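Local coordinates for protein 2-oxoglutarate-dependent dioxygenase DAO (Oryza sativa subsp. indica, PDB 6KUN) that probably catalyses the iron- and 2-oxoglutarate-dependent oxidation of the plant hormone indole-3-acetic acid to inactive 2-oxoindole-3-acetic acid, at residues C33-G38 with V202-L207; P84-F89 with R154-N159; Y158-D163 with V234-A239. All coordinates share one frame; numbering follows the deposited sequence.

The three contacts sit round the jelly-roll barrel of a 2-oxoglutarate-dependent dioxygenase. Contact 2 lies within the large mixed sheet. It pairs strands 86-92 and 151-158, and none of its touching residues is exposed. Contacts 1 and 3 each run from the large sheet, or the loop after it, to the smaller sheet or the chain after it, and both include exposed residues. The centre of contact 3 is farthest out, about 21 Å from the chain's centre. Contacts 2 and 3 share Tyr158 and Asn159 and touch at Leu85 and Tyr160. Contact 1 rests on one arginine and a backbone carbonyl, contact 2 on an antiparallel backbone ladder and a salt bridge, and contact 3 on sulfur against a ring.

Contact 1. Residues C33-G38 with V202-L207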
loop_
_atom_site.group_PDB
_atom_site.type_symbol
_atom_site.label_atom_id
_atom_site.label_comp_id
_atom_site.label_asym_id
_atom_site.label_seq_id
_atom_site.Cartn_x
_atom_site.Cartn_y
_atom_site.Cartn_z
ATOM N N CYS B 33 0.424 10.269 21.604
ATOM C CA CYS B 33 0.305 9.704 20.271
ATOM C C CYS B 33 1.689 9.665 19.646
ATOM O O CYS B 33 2.474 10.599 19.816
ATOM C CB CYS B 33 -0.607 10.525 19.344
ATOM S SG CYS B 33 -0.890 9.825 17.636
ATOM N N PHE B 34 2.006 8.573 18.975
ATOM C CA PHE B 34 3.272 8.435 18.280
ATOM C C PHE B 34 3.159 7.337 17.235
ATOM O O PHE B 34 2.273 6.474 17.302
ATOM C CB PHE B 34 4.429 8.158 19.250
ATOM C CG PHE B 34 4.291 6.904 20.088
ATOM C CD1 PHE B 34 3.552 6.905 21.259
ATOM C CD2 PHE B 34 4.971 5.737 19.748
ATOM C CE1 PHE B 34 3.444 5.784 22.054
ATOM C CE2 PHE B 34 4.848 4.577 20.574
ATOM C CZ PHE B 34 4.091 4.621 21.709
ATOM N N ARG B 35 4.068 7.389 16.264
ATOM C CA ARG B 35 4.202 6.327 15.263
ATOM C C ARG B 35 5.255 5.318 15.712
ATOM O O ARG B 35 6.219 5.679 16.383
ATOM C CB ARG B 35 4.599 6.891 13.905
ATOM C CG ARG B 35 3.723 7.991 13.374
ATOM C CD ARG B 35 3.902 8.160 11.856
ATOM N NE ARG B 35 2.717 7.702 11.119
ATOM C CZ ARG B 35 1.809 8.505 10.561
ATOM N NH1 ARG B 35 1.933 9.831 10.621
ATOM N NH2 ARG B 35 0.772 7.980 9.923
ATOM N N VAL B 36 5.072 4.036 15.335
ATOM C CA VAL B 36 6.102 3.022 15.594
ATOM C C VAL B 36 6.585 2.421 14.285
ATOM O O VAL B 36 5.775 1.955 13.465
ATOM C CB VAL B 36 5.665 1.885 16.537
ATOM C CG1 VAL B 36 5.569 2.378 17.960
ATOM C CG2 VAL B 36 4.383 1.251 16.092
ATOM N N SER B 37 7.907 2.437 14.101
ATOM C CA SER B 37 8.592 1.617 13.110
ATOM C C SER B 37 9.360 0.552 13.867
ATOM O O SER B 37 9.363 0.508 15.108
ATOM C CB SER B 37 9.553 2.464 12.292
ATOM O OG SER B 37 10.532 2.998 13.188
ATOM N N GLY B 38 10.066 -0.291 13.106
ATOM C CA GLY B 38 10.888 -1.323 13.714
ATOM C C GLY B 38 10.093 -2.322 14.503
ATOM O O GLY B 38 10.615 -2.922 15.453
ATOM N N VAL B 202 -4.517 18.125 14.603
ATOM C CA VAL B 202 -3.508 17.977 13.559
ATOM C C VAL B 202 -3.655 16.598 12.932
ATOM O O VAL B 202 -3.893 15.608 13.646
ATOM C CB VAL B 202 -2.091 18.163 14.113
ATOM C CG1 VAL B 202 -1.961 19.543 14.730
ATOM C CG2 VAL B 202 -1.786 17.074 15.114
ATOM N N PRO B 203 -3.524 16.479 11.613
ATOM C CA PRO B 203 -3.743 15.174 10.990
ATOM C C PRO B 203 -2.611 14.219 11.318
ATOM O O PRO B 203 -1.459 14.602 11.513
ATOM C CB PRO B 203 -3.806 15.493 9.494
ATOM C CG PRO B 203 -4.147 16.966 9.440
ATOM C CD PRO B 203 -3.460 17.566 10.625
ATOM N N VAL B 204 -2.979 12.945 11.433
ATOM C CA VAL B 204 -1.972 11.897 11.495
ATOM C C VAL B 204 -2.047 11.246 10.117
ATOM O O VAL B 204 -2.828 10.297 9.901
ATOM C CB VAL B 204 -2.238 10.920 12.659
ATOM C CG1 VAL B 204 -1.080 9.959 12.779
ATOM C CG2 VAL B 204 -2.420 11.719 13.941
ATOM N N ASP B 205 -1.328 11.811 9.168
ATOM C CA ASP B 205 -1.371 11.316 7.805
ATOM C C ASP B 205 -0.801 9.904 7.762
ATOM O O ASP B 205 0.213 9.622 8.410
ATOM C CB ASP B 205 -0.588 12.247 6.880
ATOM C CG ASP B 205 -1.299 13.567 6.662
ATOM O OD1 ASP B 205 -2.522 13.531 6.408
ATOM O OD2 ASP B 205 -0.655 14.632 6.764
ATOM N N PRO B 206 -1.436 8.992 7.027
ATOM C CA PRO B 206 -0.933 7.612 6.998
ATOM C C PRO B 206 0.488 7.551 6.455
ATOM O O PRO B 206 0.881 8.336 5.582
ATOM C CB PRO B 206 -1.929 6.882 6.082
ATOM C CG PRO B 206 -2.565 7.954 5.258
ATOM C CD PRO B 206 -2.568 9.201 6.100
ATOM N N LEU B 207 1.266 6.620 7.001
ATOM C CA LEU B 207 2.638 6.366 6.542
ATOM C C LEU B 207 2.822 4.862 6.395
ATOM O O LEU B 207 2.873 4.153 7.424
ATOM C CB LEU B 207 3.646 6.944 7.523
ATOM C CG LEU B 207 5.144 6.865 7.227
ATOM C CD1 LEU B 207 5.652 5.437 7.077
ATOM C CD2 LEU B 207 5.479 7.695 5.988
#
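The polar part of this contact is the work of one side chain, Arg35. CG stands anti to the carbonyl carbon (chi1 -53°), and the chain then bends at chi3 (109°) to bring the guanidinium to the backbone of 205-207. Two of its nitrogens point at one carbonyl. Arg35 NH2 donates to Asp205 O over a very short 2.3 Å, and NH1 adds a weak bond to the same Asp205 O at 2.8 Å. The NH2 bond is short but not straight: the N-H...O angle is only 131°, and the donor lies above the carbonyl plane, not on a lone pair. Asp205 and Pro206 are poorly ordered, so the shortness may reflect uncertain positions. The acidic end of Asp205 leads away from the arginine. Arg35 NE has a weak hydrogen bond to Ser210.

Strand 33-37 belongs to the large sheet of the jelly roll. Strand 201-203 is an outermost strand of the smaller sheet. Arg35 reaches from the large sheet to the loop that follows strand 201-203.

The apolar contacts flank the polar ones. Leu207 CB lies over one face of the guanidinium, 3.8 Å from Arg35 NE and offset toward the rim. Val204 CG1 comes over the opposite face, 3.7 Å from Arg35 NH1. Deeper in, Cys33 SG meets Val204 CG2 loosely at 4.4 Å. Both side chains also rest on Val193 of strand 191-194.

Contact 2. Residues P84-F89 with R154-N159; sequences PLYEAF and RMNRYN. With AKG (2-oxoglutaric acid), chain G; IAC (1H-indol-3-ylacetic acid), chain H.
The Tyr158 ring has Tyr86 CD1 over one face, offset toward the rim and 3.4 Å from Tyr158 CE2. At its edge, in plane, lies O4 of 2-oxoglutarate, to which Tyr158 OH donates a very short bond of 2.5 Å. The two tyrosines run side by side, with their ring planes oblique at 38°. The Tyr86 ring has Asn156 at its edge. Its OH donates to Asn156 OD1 at 2.7 Å, from above the amide's carbonyl plane. The Arg154 guanidinium has O3 of the bound auxin at its edge, 3.2 Å from NH2.

Strands 86-89 and 154-158 pair antiparallel. Glu87 and Arg157 form one hydrogen-bonded pair, Phe89 and Met155 the other. Glu87 OE1 takes three donors: Arg157 NE and NH2 meet it from above the carboxylate plane, side-on in a salt bridge, and Asn159 ND2 uses its anti lone pair at 2.8 Å. Glu87 OE2 is hydrogen-bonded to Tyr76 and forms a salt bridge with Lys64. An alanine at Glu87 would remove all these bonds, and would probably loosen Arg157 and let it repel Lys64.

The Glu87 carboxylate probably offsets part of this positive charge, while Asn156 and Tyr158 meet the cosubstrate, with Tyr86 holding Asn156 OD1.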
loop_
_atom_site.group_PDB
_atom_site.type_symbol
_atom_site.label_atom_id
_atom_site.label_comp_id
_atom_site.label_asym_id
_atom_site.label_seq_id
_atom_site.Cartn_x
_atom_site.Cartn_y
_atom_site.Cartn_z
ATOM N N PRO B 84 -23.818 4.745 11.170
ATOM C CA PRO B 84 -24.485 4.895 9.871
ATOM C C PRO B 84 -23.604 4.436 8.712
ATOM O O PRO B 84 -24.010 3.571 7.936
ATOM C CB PRO B 84 -24.738 6.401 9.784
ATOM C CG PRO B 84 -23.664 7.013 10.615
ATOM C CD PRO B 84 -23.377 6.037 11.722
ATOM N N LEU B 85 -22.413 5.015 8.602
ATOM C CA LEU B 85 -21.512 4.670 7.568
ATOM C C LEU B 85 -20.435 3.665 8.067
ATOM O O LEU B 85 -19.566 3.282 7.335
ATOM C CB LEU B 85 -20.871 5.915 7.003
ATOM C CG LEU B 85 -21.631 7.051 6.307
ATOM C CD1 LEU B 85 -20.652 8.013 5.683
ATOM C CD2 LEU B 85 -22.639 6.584 5.294
ATOM N N TYR B 86 -20.534 3.258 9.323
ATOM C CA TYR B 86 -19.524 2.462 10.008
ATOM C C TYR B 86 -19.979 1.019 10.144
ATOM O O TYR B 86 -21.127 0.761 10.507
ATOM C CB TYR B 86 -19.235 3.063 11.383
ATOM C CG TYR B 86 -18.303 2.253 12.259
ATOM C CD1 TYR B 86 -16.960 2.105 11.929
ATOM C CD2 TYR B 86 -18.755 1.650 13.418
ATOM C CE1 TYR B 86 -16.105 1.377 12.721
ATOM C CE2 TYR B 86 -17.893 0.915 14.228
ATOM C CZ TYR B 86 -16.568 0.786 13.866
ATOM O OH TYR B 86 -15.683 0.074 14.633
ATOM N N GLU B 87 -19.088 0.089 9.807
ATOM C CA GLU B 87 -19.289 -1.332 10.065
ATOM C C GLU B 87 -17.951 -1.911 10.506
ATOM O O GLU B 87 -16.892 -1.330 10.262
ATOM C CB GLU B 87 -19.864 -2.069 8.851
ATOM C CG GLU B 87 -18.906 -2.288 7.702
ATOM C CD GLU B 87 -19.620 -2.783 6.441
ATOM O OE1 GLU B 87 -19.641 -2.025 5.443
ATOM O OE2 GLU B 87 -20.167 -3.924 6.436
ATOM N N ALA B 88 -18.006 -3.050 11.176
ATOM C CA ALA B 88 -16.787 -3.543 11.778
ATOM C C ALA B 88 -16.919 -5.004 12.157
ATOM O O ALA B 88 -18.017 -5.566 12.200
ATOM C CB ALA B 88 -16.417 -2.722 13.020
ATOM N N PHE B 89 -15.752 -5.606 12.407
ATOM C CA PHE B 89 -15.606 -6.922 13.013
ATOM C C PHE B 89 -14.768 -6.723 14.255
ATOM O O PHE B 89 -13.667 -6.150 14.163
ATOM C CB PHE B 89 -14.874 -7.920 12.088
ATOM C CG PHE B 89 -15.627 -8.296 10.852
ATOM C CD1 PHE B 89 -15.615 -7.481 9.730
ATOM C CD2 PHE B 89 -16.274 -9.530 10.780
ATOM C CE1 PHE B 89 -16.271 -7.861 8.558
ATOM C CE2 PHE B 89 -16.936 -9.923 9.624
ATOM C CZ PHE B 89 -16.937 -9.103 8.514
ATOM N N ARG B 154 -10.087 -4.915 16.462
ATOM C CA ARG B 154 -11.184 -4.418 15.624
ATOM C C ARG B 154 -10.714 -4.191 14.188
ATOM O O ARG B 154 -9.609 -3.692 13.936
ATOM C CB ARG B 154 -11.746 -3.135 16.181
ATOM C CG ARG B 154 -13.218 -2.954 16.091
ATOM C CD ARG B 154 -13.599 -1.548 16.592
ATOM N NE ARG B 154 -13.888 -1.482 18.027
ATOM C CZ ARG B 154 -13.984 -0.346 18.718
ATOM N NH1 ARG B 154 -13.793 0.821 18.112
ATOM N NH2 ARG B 154 -14.255 -0.375 20.015
ATOM N N MET B 155 -11.546 -4.607 13.252
ATOM C CA MET B 155 -11.399 -4.311 11.830
ATOM C C MET B 155 -12.560 -3.405 11.479
ATOM O O MET B 155 -13.714 -3.728 11.815
ATOM C CB MET B 155 -11.388 -5.591 10.994
ATOM C CG MET B 155 -10.161 -6.461 11.249
ATOM S SD MET B 155 -10.264 -8.134 10.513
ATOM C CE MET B 155 -11.657 -8.879 11.403
ATOM N N ASN B 156 -12.253 -2.257 10.874
ATOM C CA ASN B 156 -13.262 -1.219 10.681
ATOM C C ASN B 156 -13.381 -0.843 9.198
ATOM O O ASN B 156 -12.387 -0.802 8.466
ATOM C CB ASN B 156 -12.950 0.094 11.450
ATOM C CG ASN B 156 -12.514 -0.132 12.899
ATOM O OD1 ASN B 156 -13.282 -0.595 13.729
ATOM N ND2 ASN B 156 -11.270 0.236 13.203
ATOM N N ARG B 157 -14.589 -0.467 8.790
ATOM C CA ARG B 157 -14.800 0.152 7.487
ATOM C C ARG B 157 -15.777 1.306 7.625
ATOM O O ARG B 157 -16.868 1.146 8.181
ATOM C CB ARG B 157 -15.329 -0.854 6.472
ATOM C CG ARG B 157 -15.390 -0.332 5.079
ATOM C CD ARG B 157 -15.649 -1.442 4.091
ATOM N NE ARG B 157 -17.061 -1.725 3.914
ATOM C CZ ARG B 157 -17.585 -2.224 2.789
ATOM N NH1 ARG B 157 -16.801 -2.479 1.758
ATOM N NH2 ARG B 157 -18.881 -2.457 2.704
ATOM N N TYR B 158 -15.374 2.471 7.129
ATOM C CA TYR B 158 -16.240 3.657 7.060
ATOM C C TYR B 158 -16.616 3.841 5.595
ATOM O O TYR B 158 -15.748 4.033 4.740
ATOM C CB TYR B 158 -15.552 4.901 7.649
ATOM C CG TYR B 158 -15.031 4.686 9.068
ATOM C CD1 TYR B 158 -13.872 3.953 9.294
ATOM C CD2 TYR B 158 -15.703 5.194 10.173
ATOM C CE1 TYR B 158 -13.397 3.731 10.569
ATOM C CE2 TYR B 158 -15.240 4.975 11.455
ATOM C CZ TYR B 158 -14.080 4.245 11.645
ATOM O OH TYR B 158 -13.597 4.023 12.917
ATOM N N ASN B 159 -17.900 3.728 5.297
ATOM C CA ASN B 159 -18.373 3.719 3.914
ATOM C C ASN B 159 -18.659 5.138 3.445
ATOM O O ASN B 159 -19.797 5.590 3.339
ATOM C CB ASN B 159 -19.594 2.823 3.796
ATOM C CG ASN B 159 -19.239 1.381 4.001
ATOM O OD1 ASN B 159 -18.393 0.850 3.283
ATOM N ND2 ASN B 159 -19.837 0.755 5.008
HETATM C C1 AKG G . -10.073 4.857 17.353
HETATM O O1 AKG G . -8.969 4.381 17.013
HETATM O O2 AKG G . -10.587 4.608 18.465
HETATM C C2 AKG G . -10.785 5.731 16.425
HETATM O O5 AKG G . -11.060 6.875 16.747
HETATM C C3 AKG G . -11.178 5.211 15.062
HETATM C C4 AKG G . -10.035 4.385 14.485
HETATM C C5 AKG G . -10.418 3.887 13.112
HETATM O O3 AKG G . -9.791 4.324 12.123
HETATM O O4 AKG G . -11.346 3.055 13.016
HETATM C C IAC H . -16.379 3.582 25.750
HETATM C C1 IAC H . -17.012 2.635 25.018
HETATM C C2 IAC H . -18.127 2.971 24.211
HETATM C C3 IAC H . -18.567 4.272 24.164
HETATM C C4 IAC H . -17.910 5.240 24.903
HETATM C C5 IAC H . -16.849 4.884 25.696
HETATM C C7 IAC H . -16.388 1.466 25.241
HETATM C C8 IAC H . -15.347 1.672 26.128
HETATM C C17 IAC H . -16.621 0.045 24.735
HETATM C C18 IAC H . -16.025 -0.197 23.360
HETATM N N IAC H . -15.347 2.994 26.443
HETATM O O2 IAC H . -16.649 -0.952 22.565
HETATM O O3 IAC H . -14.922 0.322 23.035
#

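Contact 3. Residues Y158-D163 with V234-A239; sequences YNYTQD and VQCVAA. With AKG (2-oxoglutaric acid), chain G.
Here the loop leaving strand 151-158 of the large jelly-roll sheet meets the chain leaving strand 232-235 of the smaller one. Tyr160 carries the contact. Its CG stands anti to the carbonyl carbon (chi1 -65°), and the ring lies flat against Cys236. The sulfur sits over the centre of one ring face: Cys236 SG is 3.5 Å from the centroid of the Tyr160 ring and 15° off the normal. This is a sulfur-aromatic contact. SG is anti to its own backbone N (chi1 173°), which lays the whole CB-SG bond along the face. Cys236 CB therefore makes a CH-pi contact with the same Tyr160 ring, 3.8 Å from its centroid.

The opposite face of the Tyr160 ring has Tyr158 O above it, offset toward the rim. An inverse gamma turn centred on Asn159 brings that carbonyl round, with a weak bond from Tyr160 N to Tyr158 O. The ring thus lies between the sulfur and this carbonyl.

At the far end, Val234 crosses Tyr160 at about a right angle, and its CG1 touches Tyr160 OH at 3.6 Å. Nearer the surface, Ala239 CB lies 3.7 Å from Gln162 CD, whose pose may owe something to a crystal neighbour. A water links the two segments loosely. It donates to Gln235 O at 2.7 Å and accepts a weak bond from Tyr160 OH at 3.4 Å.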
loop_
_atom_site.group_PDB
_atom_site.type_symbol
_atom_site.label_atom_id
_atom_site.label_comp_id
_atom_site.label_asym_id
_atom_site.label_seq_id
_atom_site.Cartn_x
_atom_site.Cartn_y
_atom_site.Cartn_z
ATOM N N TYR B 158 -15.374 2.471 7.129
ATOM C CA TYR B 158 -16.240 3.657 7.060
ATOM C C TYR B 158 -16.616 3.841 5.595
ATOM O O TYR B 158 -15.748 4.033 4.740
ATOM C CB TYR B 158 -15.552 4.901 7.649
ATOM C CG TYR B 158 -15.031 4.686 9.068
ATOM C CD1 TYR B 158 -13.872 3.953 9.294
ATOM C CD2 TYR B 158 -15.703 5.194 10.173
ATOM C CE1 TYR B 158 -13.397 3.731 10.569
ATOM C CE2 TYR B 158 -15.240 4.975 11.455
ATOM C CZ TYR B 158 -14.080 4.245 11.645
ATOM O OH TYR B 158 -13.597 4.023 12.917
ATOM N N ASN B 159 -17.900 3.728 5.297
ATOM C CA ASN B 159 -18.373 3.719 3.914
ATOM C C ASN B 159 -18.659 5.138 3.445
ATOM O O ASN B 159 -19.797 5.590 3.339
ATOM C CB ASN B 159 -19.594 2.823 3.796
ATOM C CG ASN B 159 -19.239 1.381 4.001
ATOM O OD1 ASN B 159 -18.393 0.850 3.283
ATOM N ND2 ASN B 159 -19.837 0.755 5.008
ATOM N N TYR B 160 -17.575 5.832 3.139
ATOM C CA TYR B 160 -17.639 7.183 2.629
ATOM C C TYR B 160 -18.183 7.219 1.211
ATOM O O TYR B 160 -18.070 6.251 0.452
ATOM C CB TYR B 160 -16.246 7.801 2.644
ATOM C CG TYR B 160 -15.632 7.993 4.014
ATOM C CD1 TYR B 160 -16.429 8.169 5.143
ATOM C CD2 TYR B 160 -14.252 8.024 4.167
ATOM C CE1 TYR B 160 -15.874 8.374 6.372
ATOM C CE2 TYR B 160 -13.679 8.229 5.402
ATOM C CZ TYR B 160 -14.496 8.401 6.498
ATOM O OH TYR B 160 -13.926 8.609 7.713
ATOM N N THR B 161 -18.770 8.363 0.860
ATOM C CA THR B 161 -19.275 8.642 -0.471
ATOM C C THR B 161 -18.956 10.095 -0.792
ATOM O O THR B 161 -18.379 10.838 0.032
ATOM C CB THR B 161 -20.778 8.411 -0.530
ATOM O OG1 THR B 161 -21.392 9.476 0.206
ATOM C CG2 THR B 161 -21.164 7.041 0.096
ATOM N N GLN B 162 -19.348 10.531 -1.988
ATOM C CA GLN B 162 -19.114 11.937 -2.339
ATOM C C GLN B 162 -19.776 12.870 -1.325
ATOM O O GLN B 162 -19.242 13.943 -1.015
ATOM C CB GLN B 162 -19.620 12.226 -3.755
ATOM C CG GLN B 162 -18.892 11.460 -4.873
ATOM C CD GLN B 162 -17.537 12.060 -5.254
ATOM O OE1 GLN B 162 -17.127 13.106 -4.733
ATOM N NE2 GLN B 162 -16.832 11.391 -6.167
ATOM N N ASP B 163 -20.921 12.461 -0.770
ATOM C CA ASP B 163 -21.644 13.300 0.178
ATOM C C ASP B 163 -20.998 13.351 1.563
ATOM O O ASP B 163 -21.360 14.222 2.365
ATOM C CB ASP B 163 -23.078 12.785 0.298
ATOM C CG ASP B 163 -23.832 12.860 -1.015
ATOM O OD1 ASP B 163 -23.382 13.619 -1.910
ATOM O OD2 ASP B 163 -24.864 12.164 -1.154
ATOM N N VAL B 234 -11.770 11.463 13.441
ATOM C CA VAL B 234 -11.467 11.098 12.057
ATOM C C VAL B 234 -12.355 11.917 11.130
ATOM O O VAL B 234 -13.575 11.699 11.090
ATOM C CB VAL B 234 -11.675 9.599 11.808
ATOM C CG1 VAL B 234 -11.486 9.309 10.318
ATOM C CG2 VAL B 234 -10.701 8.795 12.626
ATOM N N GLN B 235 -11.753 12.852 10.391
ATOM C CA GLN B 235 -12.472 13.554 9.340
ATOM C C GLN B 235 -12.553 12.699 8.083
ATOM O O GLN B 235 -11.592 12.014 7.725
ATOM C CB GLN B 235 -11.770 14.859 8.964
ATOM C CG GLN B 235 -12.021 16.016 9.877
ATOM C CD GLN B 235 -11.352 17.273 9.355
ATOM O OE1 GLN B 235 -10.945 17.334 8.193
ATOM N NE2 GLN B 235 -11.226 18.281 10.212
ATOM N N CYS B 236 -13.683 12.778 7.396
ATOM C CA CYS B 236 -13.799 12.186 6.068
ATOM C C CYS B 236 -13.080 13.093 5.075
ATOM O O CYS B 236 -13.444 14.265 4.898
ATOM C CB CYS B 236 -15.252 11.993 5.642
ATOM S SG CYS B 236 -15.331 11.432 3.868
ATOM N N VAL B 237 -12.041 12.562 4.454
ATOM C CA VAL B 237 -11.192 13.356 3.594
ATOM C C VAL B 237 -11.268 12.908 2.151
ATOM O O VAL B 237 -10.654 13.550 1.286
ATOM C CB VAL B 237 -9.734 13.351 4.093
ATOM C CG1 VAL B 237 -9.673 13.803 5.565
ATOM C CG2 VAL B 237 -9.111 11.976 3.927
ATOM N N ALA B 238 -12.023 11.854 1.855
ATOM C CA ALA B 238 -12.120 11.364 0.487
ATOM C C ALA B 238 -13.416 10.601 0.324
ATOM O O ALA B 238 -14.033 10.167 1.304
ATOM C CB ALA B 238 -10.934 10.466 0.123
ATOM N N ALA B 239 -13.821 10.426 -0.936
ATOM C CA ALA B 239 -15.085 9.780 -1.258
ATOM C C ALA B 239 -14.949 8.275 -1.450
ATOM O O ALA B 239 -15.717 7.684 -2.217
ATOM C CB ALA B 239 -15.691 10.415 -2.520
HETATM C C1 AKG G . -10.073 4.857 17.353
HETATM O O1 AKG G . -8.969 4.381 17.013
HETATM O O2 AKG G . -10.587 4.608 18.465
HETATM C C2 AKG G . -10.785 5.731 16.425
HETATM O O5 AKG G . -11.060 6.875 16.747
HETATM C C3 AKG G . -11.178 5.211 15.062
HETATM C C4 AKG G . -10.035 4.385 14.485
HETATM C C5 AKG G . -10.418 3.887 13.112
HETATM O O3 AKG G . -9.791 4.324 12.123
HETATM O O4 AKG G . -11.346 3.055 13.016
HETATM O O HOH W 1 -11.002 9.703 6.380
#